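Local coordinates for protein CRISPR-associated endonuclease Cas9 (Campylobacter jejuni subsp. jejuni serotype O:2, PDB 5X2H) that is an RNA-guided DNA endonuclease of a bacterial CRISPR immune system, cutting invading DNA that matches its guide RNA, at residues Leu11-Gly16 with Lys467-Leu472; Cys33-Phe38 with Leu556-Asp561; Ile624-Pro629 with Ser773-Lys778; Asp742-Ile747 with Tyr814-Leu819. All coordinates share one frame; numbering follows the deposited sequence.

Interaction 1: Leu11-Gly16 with Lys467-Leu472; sequences LAFDIG and KVLNAL. With nucleotides of chain B.
The first strand of the RuvC nuclease core, which has the RNase H fold, packs here against helix 456-476, with Leu11 and Phe13 meeting Val468, Leu469 and Leu472. Strand 11-15 and helix 467-472 run nearly antiparallel, at 161°, with 10.8 Å between their axes, so side chains alone bridge the gap. Leu11 spreads its two methyls over two helix residues: CD1 meets Leu469 CD1 at 3.8 Å, the two side chains crossing at about a right angle, while CD2 lies 4.0 Å from Leu472 CD1 as these side chains pass in opposite directions. Phe13 reaches the helix with the far end of its ring. Its CZ sits 3.9 Å from Leu469 CD1 and also touches Leu472 CD1, both obliquely placed. Val468 CG1 instead comes to the ring edge, near its plane, 4.0 Å from Phe13 CE2. Phe13 CG lies anti to its own carbonyl carbon (chi1 -65°), and the ring continues from there to the three helix residues. Tyr465 adds an edge-to-face ring contact, and Trp22 of the adjacent strand packs on Val468 and Leu472. From the same helix, Lys467 NZ makes weak hydrogen bonds to OP1 and OP2 of A78 of chain B, OP2 the nearer at 3.2 Å. Between the two segments the contact is wholly apolar and buried, and therefore rests on shape and exclusion of water. It joins an RNA-touching helix to the strand bearing Asp14, the predicted RuvC active-site and magnesium-binding residue.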
# COMPACT_ATOMS: atom_id res chain seq x y z
N LEU A 11 -30.40 -8.82 12.30
CA LEU A 11 -29.45 -9.08 11.23
C LEU A 11 -28.11 -9.42 11.86
O LEU A 11 -27.58 -8.63 12.65
CB LEU A 11 -29.31 -7.88 10.30
CG LEU A 11 -30.51 -7.49 9.43
CD1 LEU A 11 -30.21 -6.22 8.65
CD2 LEU A 11 -30.87 -8.62 8.48
N ALA A 12 -27.56 -10.58 11.52
CA ALA A 12 -26.28 -11.02 12.06
C ALA A 12 -25.27 -11.16 10.94
O ALA A 12 -25.61 -11.58 9.83
CB ALA A 12 -26.43 -12.35 12.80
N PHE A 13 -24.02 -10.80 11.23
CA PHE A 13 -22.96 -10.77 10.23
C PHE A 13 -21.71 -11.45 10.76
O PHE A 13 -21.28 -11.18 11.88
CB PHE A 13 -22.63 -9.33 9.82
CG PHE A 13 -23.75 -8.62 9.13
CD1 PHE A 13 -24.70 -7.93 9.86
CD2 PHE A 13 -23.86 -8.63 7.75
CE1 PHE A 13 -25.74 -7.27 9.23
CE2 PHE A 13 -24.89 -7.98 7.11
CZ PHE A 13 -25.83 -7.29 7.85
N ASP A 14 -21.14 -12.33 9.95
CA ASP A 14 -19.84 -12.96 10.21
C ASP A 14 -18.86 -12.35 9.21
O ASP A 14 -18.74 -12.81 8.07
CB ASP A 14 -19.92 -14.48 10.07
CG ASP A 14 -18.60 -15.17 10.37
OD1 ASP A 14 -18.21 -15.23 11.55
OD2 ASP A 14 -17.95 -15.66 9.42
N ILE A 15 -18.17 -11.30 9.64
CA ILE A 15 -17.32 -10.51 8.76
C ILE A 15 -15.92 -11.11 8.78
O ILE A 15 -15.17 -10.95 9.75
CB ILE A 15 -17.29 -9.04 9.18
CG1 ILE A 15 -18.71 -8.46 9.18
CG2 ILE A 15 -16.37 -8.24 8.27
CD1 ILE A 15 -18.80 -7.04 9.68
N GLY A 16 -15.55 -11.80 7.70
CA GLY A 16 -14.25 -12.41 7.57
C GLY A 16 -13.30 -11.59 6.71
O GLY A 16 -13.64 -10.55 6.16
N LYS A 467 -22.45 -2.91 1.60
CA LYS A 467 -23.23 -3.31 0.43
C LYS A 467 -24.25 -4.39 0.79
O LYS A 467 -25.41 -4.31 0.38
CB LYS A 467 -22.30 -3.79 -0.68
CG LYS A 467 -23.02 -4.33 -1.91
CD LYS A 467 -22.04 -4.76 -2.99
CE LYS A 467 -21.21 -3.59 -3.48
NZ LYS A 467 -20.41 -3.95 -4.68
N VAL A 468 -23.83 -5.39 1.56
CA VAL A 468 -24.74 -6.47 1.94
C VAL A 468 -25.82 -5.95 2.88
O VAL A 468 -27.00 -6.29 2.74
CB VAL A 468 -23.96 -7.64 2.56
CG1 VAL A 468 -24.91 -8.68 3.13
CG2 VAL A 468 -23.04 -8.27 1.53
N LEU A 469 -25.44 -5.11 3.85
CA LEU A 469 -26.41 -4.57 4.79
C LEU A 469 -27.45 -3.71 4.08
O LEU A 469 -28.65 -3.86 4.31
CB LEU A 469 -25.70 -3.77 5.89
CG LEU A 469 -26.59 -2.91 6.79
CD1 LEU A 469 -27.57 -3.76 7.59
CD2 LEU A 469 -25.76 -2.03 7.71
N ASN A 470 -26.99 -2.80 3.22
CA ASN A 470 -27.93 -1.92 2.53
C ASN A 470 -28.83 -2.68 1.57
O ASN A 470 -29.99 -2.30 1.37
CB ASN A 470 -27.16 -0.81 1.79
CG ASN A 470 -26.62 0.24 2.73
OD1 ASN A 470 -27.04 0.33 3.88
ND2 ASN A 470 -25.68 1.05 2.25
N ALA A 471 -28.32 -3.77 0.97
CA ALA A 471 -29.18 -4.61 0.14
C ALA A 471 -30.27 -5.27 0.97
O ALA A 471 -31.42 -5.38 0.52
CB ALA A 471 -28.34 -5.66 -0.59
N LEU A 472 -29.93 -5.73 2.18
CA LEU A 472 -30.94 -6.30 3.06
C LEU A 472 -31.95 -5.24 3.49
O LEU A 472 -33.16 -5.52 3.57
CB LEU A 472 -30.27 -6.93 4.28
CG LEU A 472 -29.49 -8.21 4.02
CD1 LEU A 472 -28.62 -8.58 5.22
CD2 LEU A 472 -30.44 -9.35 3.68
P A B 78 -21.32 -5.45 -7.85
OP1 A B 78 -20.83 -6.45 -6.87
OP2 A B 78 -22.15 -4.30 -7.39
O5' A B 78 -20.06 -4.86 -8.60
C5' A B 78 -19.17 -5.71 -9.32
C4' A B 78 -18.38 -4.94 -10.34
O4' A B 78 -19.29 -4.14 -11.15
C3' A B 78 -17.36 -3.96 -9.77
O3' A B 78 -16.27 -3.84 -10.70
C2' A B 78 -18.13 -2.65 -9.77
O2' A B 78 -17.34 -1.48 -9.75
C1' A B 78 -18.91 -2.78 -11.08
N9 A B 78 -20.10 -1.94 -11.15
C8 A B 78 -20.95 -1.59 -10.14
N7 A B 78 -21.92 -0.79 -10.52
C5 A B 78 -21.68 -0.60 -11.87
C6 A B 78 -22.35 0.15 -12.85
N6 A B 78 -23.44 0.87 -12.61
N1 A B 78 -21.85 0.14 -14.11
C2 A B 78 -20.75 -0.59 -14.35
N3 A B 78 -20.03 -1.34 -13.52
C4 A B 78 -20.55 -1.29 -12.28

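Interaction 2: Cys33-Phe38 with Leu556-Asp561; sequences CGVRIF and LHHAID
Val35 fits its two methyls against successive residues of helix 557-561. Its CG2 lies 3.6 Å from Ala559 CB, and its CG1 lies 3.8 Å from His558 CB. The same CG1 also approaches the His558 imidazole at its edge, near the ring plane, 4.0 Å from CD2. With CG1 anti to the backbone N (chi1 -173°) and CG2 beside that N, the valine straddles the two residues. Ile37 adds CD1, obliquely placed 4.1 Å from His558 CD2. The small Ala559 lets the helix come close, with strand and helix axes 7.2 Å apart. Ala559 CB lies 3.8 Å from Gly34 O. On one face of the His558 ring lies His557 CE1, 3.3 Å above the plane and toward the rim.

Farther out, Ile624 packs on Ala559, and Val626 on Ile37. Backbone hydrogen bonds with Ser627 hold Val35 and Ile37 along the outer side of the strand, while Arg542 forms a salt bridge with Asp561. Asp14 of the first strand touches both His558 and Asp561. A helix laid across a central mixed sheet, at 126° to this strand, belongs to the RNase H fold of RuvC, and the contact includes His558, a predicted magnesium ligand.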
# COMPACT_ATOMS: atom_id res chain seq x y z
N CYS A 33 -30.77 -16.35 4.33
CA CYS A 33 -29.38 -16.70 4.56
C CYS A 33 -28.57 -16.41 3.30
O CYS A 33 -29.11 -16.35 2.20
CB CYS A 33 -29.23 -18.18 4.95
SG CYS A 33 -29.14 -18.49 6.71
N GLY A 34 -27.27 -16.24 3.48
CA GLY A 34 -26.40 -15.99 2.34
C GLY A 34 -24.95 -15.83 2.77
O GLY A 34 -24.64 -15.61 3.94
N VAL A 35 -24.07 -15.96 1.78
CA VAL A 35 -22.64 -15.76 1.95
C VAL A 35 -22.14 -14.92 0.78
O VAL A 35 -22.45 -15.22 -0.38
CB VAL A 35 -21.85 -17.09 2.01
CG1 VAL A 35 -20.40 -16.82 2.37
CG2 VAL A 35 -22.48 -18.04 3.01
N ARG A 36 -21.37 -13.88 1.08
CA ARG A 36 -20.79 -13.00 0.07
C ARG A 36 -19.27 -13.18 0.10
O ARG A 36 -18.60 -12.71 1.02
CB ARG A 36 -21.18 -11.55 0.33
CG ARG A 36 -20.47 -10.53 -0.55
CD ARG A 36 -21.02 -10.51 -1.97
NE ARG A 36 -20.64 -9.28 -2.66
CZ ARG A 36 -20.92 -9.01 -3.93
NH1 ARG A 36 -21.59 -9.89 -4.67
NH2 ARG A 36 -20.53 -7.86 -4.47
N ILE A 37 -18.74 -13.87 -0.90
CA ILE A 37 -17.31 -14.10 -1.03
C ILE A 37 -16.74 -13.01 -1.93
O ILE A 37 -17.01 -12.99 -3.14
CB ILE A 37 -17.00 -15.49 -1.60
CG1 ILE A 37 -17.59 -16.59 -0.72
CG2 ILE A 37 -15.50 -15.67 -1.76
CD1 ILE A 37 -16.89 -16.77 0.60
N PHE A 38 -15.96 -12.10 -1.35
CA PHE A 38 -15.38 -11.01 -2.12
C PHE A 38 -13.88 -11.16 -2.36
O PHE A 38 -13.32 -10.37 -3.13
CB PHE A 38 -15.65 -9.66 -1.45
CG PHE A 38 -15.19 -9.58 -0.02
CD1 PHE A 38 -16.04 -9.94 1.02
CD2 PHE A 38 -13.92 -9.12 0.29
CE1 PHE A 38 -15.63 -9.85 2.33
CE2 PHE A 38 -13.50 -9.03 1.61
CZ PHE A 38 -14.36 -9.40 2.63
N LEU A 556 -20.34 -22.44 2.67
CA LEU A 556 -21.61 -22.30 3.38
C LEU A 556 -21.44 -22.13 4.88
O LEU A 556 -22.37 -21.65 5.55
CB LEU A 556 -22.51 -23.50 3.09
CG LEU A 556 -22.95 -23.69 1.64
CD1 LEU A 556 -23.76 -24.97 1.48
CD2 LEU A 556 -23.76 -22.49 1.17
N HIS A 557 -20.28 -22.50 5.44
CA HIS A 557 -20.12 -22.44 6.89
C HIS A 557 -20.05 -21.01 7.41
O HIS A 557 -20.20 -20.80 8.62
CB HIS A 557 -18.88 -23.21 7.33
CG HIS A 557 -17.60 -22.44 7.22
ND1 HIS A 557 -16.90 -22.34 6.04
CD2 HIS A 557 -16.91 -21.73 8.14
CE1 HIS A 557 -15.82 -21.60 6.24
NE2 HIS A 557 -15.80 -21.22 7.50
N HIS A 558 -19.82 -20.02 6.55
CA HIS A 558 -19.88 -18.64 7.00
C HIS A 558 -21.30 -18.22 7.33
O HIS A 558 -21.52 -17.32 8.14
CB HIS A 558 -19.29 -17.71 5.94
CG HIS A 558 -17.86 -18.00 5.60
ND1 HIS A 558 -16.86 -17.99 6.55
CD2 HIS A 558 -17.27 -18.31 4.42
CE1 HIS A 558 -15.71 -18.28 5.96
NE2 HIS A 558 -15.93 -18.48 4.68
N ALA A 559 -22.29 -18.87 6.71
CA ALA A 559 -23.69 -18.54 6.99
C ALA A 559 -24.17 -19.20 8.27
O ALA A 559 -24.92 -18.58 9.04
CB ALA A 559 -24.57 -18.95 5.82
N ILE A 560 -23.76 -20.44 8.53
CA ILE A 560 -24.16 -21.09 9.78
C ILE A 560 -23.57 -20.35 10.97
O ILE A 560 -24.16 -20.33 12.05
CB ILE A 560 -23.77 -22.58 9.77
CG1 ILE A 560 -22.26 -22.76 9.93
CG2 ILE A 560 -24.25 -23.27 8.50
CD1 ILE A 560 -21.81 -24.21 9.92
N ASP A 561 -22.41 -19.72 10.79
CA ASP A 561 -21.87 -18.86 11.84
C ASP A 561 -22.75 -17.64 12.05
O ASP A 561 -23.02 -17.26 13.19
CB ASP A 561 -20.44 -18.45 11.50
CG ASP A 561 -19.49 -19.63 11.41
OD1 ASP A 561 -19.81 -20.69 11.99
OD2 ASP A 561 -18.44 -19.50 10.76

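Interaction 3: Ile624-Pro629 with Ser773-Lys778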
# COMPACT_ATOMS: atom_id res chain seq x y z
N ILE A 624 -29.03 -21.33 -0.08
CA ILE A 624 -28.10 -20.24 -0.36
C ILE A 624 -27.44 -20.45 -1.71
O ILE A 624 -27.01 -21.56 -2.05
CB ILE A 624 -27.05 -20.15 0.76
CG1 ILE A 624 -27.70 -19.88 2.11
CG2 ILE A 624 -26.01 -19.08 0.44
CD1 ILE A 624 -26.74 -20.03 3.25
N PHE A 625 -27.35 -19.37 -2.48
CA PHE A 625 -26.46 -19.32 -3.64
C PHE A 625 -25.36 -18.33 -3.31
O PHE A 625 -25.62 -17.12 -3.19
CB PHE A 625 -27.21 -18.93 -4.91
CG PHE A 625 -26.40 -19.14 -6.16
CD1 PHE A 625 -26.33 -20.40 -6.76
CD2 PHE A 625 -25.69 -18.10 -6.72
CE1 PHE A 625 -25.58 -20.59 -7.90
CE2 PHE A 625 -24.94 -18.29 -7.87
CZ PHE A 625 -24.89 -19.54 -8.46
N VAL A 626 -24.13 -18.83 -3.16
CA VAL A 626 -23.02 -18.00 -2.73
C VAL A 626 -22.77 -16.91 -3.77
O VAL A 626 -22.63 -17.19 -4.97
CB VAL A 626 -21.77 -18.86 -2.51
CG1 VAL A 626 -20.60 -18.01 -2.06
CG2 VAL A 626 -22.07 -19.95 -1.49
N SER A 627 -22.70 -15.67 -3.31
CA SER A 627 -22.55 -14.51 -4.18
C SER A 627 -21.08 -14.11 -4.28
O SER A 627 -20.40 -13.95 -3.26
CB SER A 627 -23.37 -13.33 -3.66
OG SER A 627 -23.14 -12.16 -4.44
N LYS A 628 -20.61 -13.95 -5.51
CA LYS A 628 -19.28 -13.44 -5.80
C LYS A 628 -19.39 -12.33 -6.85
O LYS A 628 -20.12 -12.48 -7.83
CB LYS A 628 -18.35 -14.54 -6.33
CG LYS A 628 -18.21 -15.75 -5.41
CD LYS A 628 -17.17 -16.72 -5.95
CE LYS A 628 -17.06 -17.95 -5.07
NZ LYS A 628 -15.89 -18.80 -5.43
N PRO A 629 -18.69 -11.22 -6.66
CA PRO A 629 -18.76 -10.14 -7.64
C PRO A 629 -17.82 -10.38 -8.81
O PRO A 629 -16.72 -10.93 -8.66
CB PRO A 629 -18.32 -8.91 -6.83
CG PRO A 629 -17.34 -9.48 -5.85
CD PRO A 629 -17.85 -10.87 -5.50
N SER A 773 -16.11 -23.07 -11.62
CA SER A 773 -16.18 -23.59 -10.26
C SER A 773 -17.62 -23.53 -9.76
O SER A 773 -18.45 -22.77 -10.27
CB SER A 773 -15.25 -22.81 -9.32
OG SER A 773 -15.57 -21.43 -9.33
N LYS A 774 -17.90 -24.35 -8.76
CA LYS A 774 -19.22 -24.39 -8.15
C LYS A 774 -19.33 -23.29 -7.10
O LYS A 774 -18.37 -22.99 -6.39
CB LYS A 774 -19.46 -25.76 -7.51
CG LYS A 774 -20.87 -25.99 -6.99
CD LYS A 774 -21.13 -27.47 -6.79
CE LYS A 774 -22.51 -27.74 -6.21
NZ LYS A 774 -22.56 -27.50 -4.75
N HIS A 775 -20.53 -22.70 -7.01
CA HIS A 775 -20.70 -21.48 -6.22
C HIS A 775 -20.27 -21.69 -4.77
O HIS A 775 -19.52 -20.87 -4.21
CB HIS A 775 -22.16 -21.01 -6.29
CG HIS A 775 -23.12 -21.86 -5.51
ND1 HIS A 775 -23.63 -23.04 -6.00
CD2 HIS A 775 -23.65 -21.70 -4.27
CE1 HIS A 775 -24.44 -23.57 -5.10
NE2 HIS A 775 -24.47 -22.78 -4.04
N ASP A 776 -20.72 -22.78 -4.15
CA ASP A 776 -20.42 -23.03 -2.74
C ASP A 776 -19.16 -23.86 -2.54
O ASP A 776 -18.72 -24.03 -1.40
CB ASP A 776 -21.60 -23.73 -2.07
CG ASP A 776 -22.03 -25.00 -2.78
OD1 ASP A 776 -21.39 -25.36 -3.80
OD2 ASP A 776 -23.00 -25.64 -2.34
N ASN A 777 -18.57 -24.38 -3.62
CA ASN A 777 -17.40 -25.26 -3.55
C ASN A 777 -17.66 -26.45 -2.62
O ASN A 777 -16.77 -26.92 -1.92
CB ASN A 777 -16.15 -24.48 -3.10
CG ASN A 777 -14.87 -25.21 -3.43
OD1 ASN A 777 -14.49 -25.31 -4.60
ND2 ASN A 777 -14.19 -25.72 -2.41
N LYS A 778 -18.90 -26.93 -2.63
CA LYS A 778 -19.31 -28.04 -1.78
C LYS A 778 -19.35 -29.32 -2.61
O LYS A 778 -20.07 -29.40 -3.60
CB LYS A 778 -20.68 -27.76 -1.15
CG LYS A 778 -21.07 -28.71 -0.04
CD LYS A 778 -22.44 -28.37 0.51
CE LYS A 778 -22.83 -29.27 1.67
NZ LYS A 778 -24.22 -29.00 2.14
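Between the RuvC domain and the PAM-interacting C-terminal domain, two loops meet through an aromatic stack of Phe625 on His775. The rings form an offset stack, with centroids 4.4 Å apart and planes at 18°. Phe625 CD1 lies over the centre of the imidazole, and His775 CB sits over the phenyl face, 4.0 Å from its centroid, as a CH-pi contact. His775 CG occupies the crowded position between its backbone N and carbonyl carbon (chi1 73°), where it lies 3.7 Å from Phe625 CE1. On the opposite imidazole face is Asp776 CG, toward the rim. The ring edge is turned to Val626: its CD2 lies 3.1 Å from Val626 N and also touches Val626 CG2. A weak, bent hydrogen bond runs from His775 NE2 to Ile624 O (3.4 Å, 132°). Val626 CG2 goes on to Asp776 CA at 3.7 Å, and Lys628 CE reaches His775 O.

The 773-778 loop is braced from within. Asp776 OD1 uses its syn lone pair for the salt bridge from Lys774 NZ (2.6 Å), and from above the carboxylate plane it also receives Lys778 N, closing an Asx turn at 3.2 Å. Tyr759 of the neighbouring sheet packs on both Phe625 and His775. Packing probably fixes the orientation of the imidazole at least as much as the weak hydrogen bond, and Lys774 probably offsets the pull of the Asp776 carboxylate on it.

Interaction 4: Asp742-Ile747 with Tyr814-Leu819; sequences DSLILI and YIVSAL. With nucleotides of chain B.
Leu744 and Tyr814 join two antiparallel strands through one nearly straight backbone bond, Tyr814 N to Leu744 O (2.8 Å, 165°), their short axes running at 139°. These neighbours, 744-748 and 810-816, belong to the antiparallel sheet of the PAM-interacting C-terminal domain. A water takes a bond from Leu744 N and gives one to Tyr814 O, at 2.6 Å, bridging the backbones beside the direct bond.

Leu744 carries much of the side-chain contact. Its CG stands anti to the backbone N (chi1 -180°), and from it CD2 lies between Tyr814 CB, 3.7 Å away, and Val816 CG2. The leucine and valine side chains cross at about a right angle, and Leu744 CD2 to Val816 CG2, 3.5 Å, is tighter than usual van der Waals contact; Leu744 CB also lies close to that methyl. Farther along, Leu746 and Tyr814 lie side by side, pointing the same way: Leu746 CB is 3.7 Å from Tyr814 CE1, obliquely placed to the ring, and its CD2 approaches the ring end at CE1 and OH. Phe757 adds an edge-to-face contact to Tyr814, and Phe625 and Val822 touch Leu744.

Ile815, whose CB points away from strand 744-747, packs on the RNA. Its CG1 meets the base of A76 of chain B, 3.8 Å from C6. Past the end of the strand, Ser817 CB lies 3.5 Å from OP1 of C77 of chain B, while Ile815 CG2 touches the O5' of that nucleotide at 3.2 Å.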
# COMPACT_ATOMS: atom_id res chain seq x y z
N ASP A 742 -14.98 -14.40 -12.10
CA ASP A 742 -16.13 -14.60 -11.22
C ASP A 742 -17.44 -14.10 -11.82
O ASP A 742 -18.40 -13.86 -11.08
CB ASP A 742 -15.91 -13.98 -9.83
CG ASP A 742 -14.93 -14.78 -9.00
OD1 ASP A 742 -14.82 -16.00 -9.21
OD2 ASP A 742 -14.25 -14.17 -8.14
N SER A 743 -17.51 -13.94 -13.14
CA SER A 743 -18.80 -13.76 -13.79
C SER A 743 -19.63 -15.03 -13.65
O SER A 743 -19.10 -16.14 -13.66
CB SER A 743 -18.62 -13.42 -15.27
OG SER A 743 -18.15 -12.10 -15.45
N LEU A 744 -20.94 -14.86 -13.50
CA LEU A 744 -21.85 -15.99 -13.39
C LEU A 744 -22.37 -16.38 -14.77
O LEU A 744 -22.92 -15.55 -15.49
CB LEU A 744 -23.03 -15.65 -12.48
CG LEU A 744 -24.02 -16.80 -12.31
CD1 LEU A 744 -23.35 -17.97 -11.61
CD2 LEU A 744 -25.27 -16.35 -11.57
N ILE A 745 -22.19 -17.65 -15.12
CA ILE A 745 -22.61 -18.15 -16.42
C ILE A 745 -23.40 -19.45 -16.24
O ILE A 745 -23.25 -20.16 -15.25
CB ILE A 745 -21.42 -18.37 -17.38
CG1 ILE A 745 -20.51 -19.48 -16.85
CG2 ILE A 745 -20.65 -17.07 -17.58
CD1 ILE A 745 -19.31 -19.77 -17.74
N LEU A 746 -24.24 -19.73 -17.23
CA LEU A 746 -25.00 -20.97 -17.32
C LEU A 746 -24.51 -21.73 -18.54
O LEU A 746 -24.62 -21.24 -19.66
CB LEU A 746 -26.50 -20.69 -17.42
CG LEU A 746 -27.42 -21.90 -17.55
CD1 LEU A 746 -27.69 -22.52 -16.19
CD2 LEU A 746 -28.71 -21.51 -18.25
N ILE A 747 -23.96 -22.93 -18.32
CA ILE A 747 -23.37 -23.70 -19.40
C ILE A 747 -23.91 -25.12 -19.40
O ILE A 747 -24.38 -25.64 -18.38
CB ILE A 747 -21.82 -23.74 -19.33
CG1 ILE A 747 -21.36 -24.38 -18.02
CG2 ILE A 747 -21.25 -22.34 -19.48
CD1 ILE A 747 -19.86 -24.58 -17.95
N TYR A 814 -25.24 -14.56 -16.68
CA TYR A 814 -26.16 -14.15 -15.63
C TYR A 814 -25.46 -13.17 -14.70
O TYR A 814 -24.26 -12.90 -14.83
CB TYR A 814 -26.68 -15.36 -14.83
CG TYR A 814 -27.78 -16.12 -15.53
CD1 TYR A 814 -27.51 -16.87 -16.67
CD2 TYR A 814 -29.08 -16.10 -15.05
CE1 TYR A 814 -28.52 -17.58 -17.31
CE2 TYR A 814 -30.09 -16.80 -15.68
CZ TYR A 814 -29.80 -17.53 -16.81
OH TYR A 814 -30.81 -18.23 -17.44
N ILE A 815 -26.22 -12.62 -13.76
CA ILE A 815 -25.73 -11.61 -12.83
C ILE A 815 -26.17 -11.99 -11.42
O ILE A 815 -27.35 -12.31 -11.20
CB ILE A 815 -26.25 -10.20 -13.19
CG1 ILE A 815 -25.73 -9.77 -14.56
CG2 ILE A 815 -25.86 -9.19 -12.12
CD1 ILE A 815 -24.23 -9.62 -14.61
N VAL A 816 -25.23 -11.97 -10.47
CA VAL A 816 -25.52 -12.24 -9.07
C VAL A 816 -25.62 -10.92 -8.32
O VAL A 816 -24.76 -10.03 -8.49
CB VAL A 816 -24.43 -13.12 -8.43
CG1 VAL A 816 -25.02 -13.94 -7.29
CG2 VAL A 816 -23.79 -14.01 -9.46
N SER A 817 -26.64 -10.78 -7.49
CA SER A 817 -26.70 -9.66 -6.56
C SER A 817 -25.81 -9.95 -5.36
O SER A 817 -25.24 -11.04 -5.23
CB SER A 817 -28.15 -9.40 -6.14
OG SER A 817 -28.61 -10.40 -5.25
N ALA A 818 -25.68 -8.97 -4.46
CA ALA A 818 -24.84 -9.18 -3.29
C ALA A 818 -25.47 -10.17 -2.30
O ALA A 818 -24.76 -10.68 -1.43
CB ALA A 818 -24.57 -7.85 -2.59
N LEU A 819 -26.77 -10.44 -2.43
CA LEU A 819 -27.48 -11.34 -1.54
C LEU A 819 -27.64 -12.74 -2.12
O LEU A 819 -28.30 -13.58 -1.50
CB LEU A 819 -28.85 -10.77 -1.18
CG LEU A 819 -28.88 -9.37 -0.56
CD1 LEU A 819 -30.30 -9.00 -0.13
CD2 LEU A 819 -27.92 -9.27 0.61
P C B 77 -27.88 -6.77 -9.18
OP1 C B 77 -28.66 -8.02 -9.36
OP2 C B 77 -27.68 -6.24 -7.81
O5' C B 77 -26.44 -6.98 -9.81
C5' C B 77 -25.33 -6.23 -9.35
C4' C B 77 -24.15 -6.42 -10.27
O4' C B 77 -24.52 -6.01 -11.61
C3' C B 77 -22.90 -5.61 -9.96
O3' C B 77 -22.11 -6.27 -8.98
C2' C B 77 -22.21 -5.51 -11.32
O2' C B 77 -21.40 -6.66 -11.55
C1' C B 77 -23.38 -5.55 -12.30
N1 C B 77 -23.70 -4.25 -12.93
C2 C B 77 -22.95 -3.87 -14.05
O2 C B 77 -22.03 -4.62 -14.44
N3 C B 77 -23.23 -2.71 -14.67
C4 C B 77 -24.22 -1.94 -14.22
N4 C B 77 -24.46 -0.80 -14.86
C5 C B 77 -25.01 -2.31 -13.09
C6 C B 77 -24.72 -3.47 -12.48
P A B 76 -29.04 -0.53 -12.57
OP1 A B 76 -28.62 -0.49 -13.99
OP2 A B 76 -30.05 0.43 -12.06
O5' A B 76 -29.56 -2.01 -12.26
C5' A B 76 -28.64 -3.08 -12.08
C4' A B 76 -29.36 -4.40 -11.99
O4' A B 76 -29.79 -4.81 -13.31
C3' A B 76 -28.54 -5.57 -11.47
O3' A B 76 -28.53 -5.58 -10.05
C2' A B 76 -29.22 -6.79 -12.10
O2' A B 76 -30.27 -7.28 -11.27
C1' A B 76 -29.84 -6.21 -13.38
N9 A B 76 -29.17 -6.65 -14.63
C8 A B 76 -29.77 -7.38 -15.63
N7 A B 76 -28.98 -7.63 -16.65
C5 A B 76 -27.79 -7.01 -16.30
C6 A B 76 -26.55 -6.92 -16.96
N6 A B 76 -26.31 -7.46 -18.15
N1 A B 76 -25.56 -6.24 -16.34
C2 A B 76 -25.81 -5.70 -15.14
N3 A B 76 -26.92 -5.72 -14.42
C4 A B 76 -27.89 -6.40 -15.06
O HOH W 1 -21.95 -11.98 -13.96

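The four contacts form a continuous series from the RuvC core into the C-terminal domain. Interactions 1 and 2, with centres about 10 Å apart, lie on the same mixed sheet, through strands 10-15 and 29-37, and their segments alternate along the sequence. Interaction 3 follows both in sequence; its centre is about 10 Å from that of interaction 2, and Arg36 NH1 meets Ser627 OG at 2.8 Å. Its segments alternate with those of interaction 4, their centres about 9 Å apart, the latter on the other, antiparallel sheet. Leu819 then packs back on helix 456-476 of interaction 1. Segments distant in sequence thereby tie the nuclease to the PAM-interacting domain alongside the bound RNA.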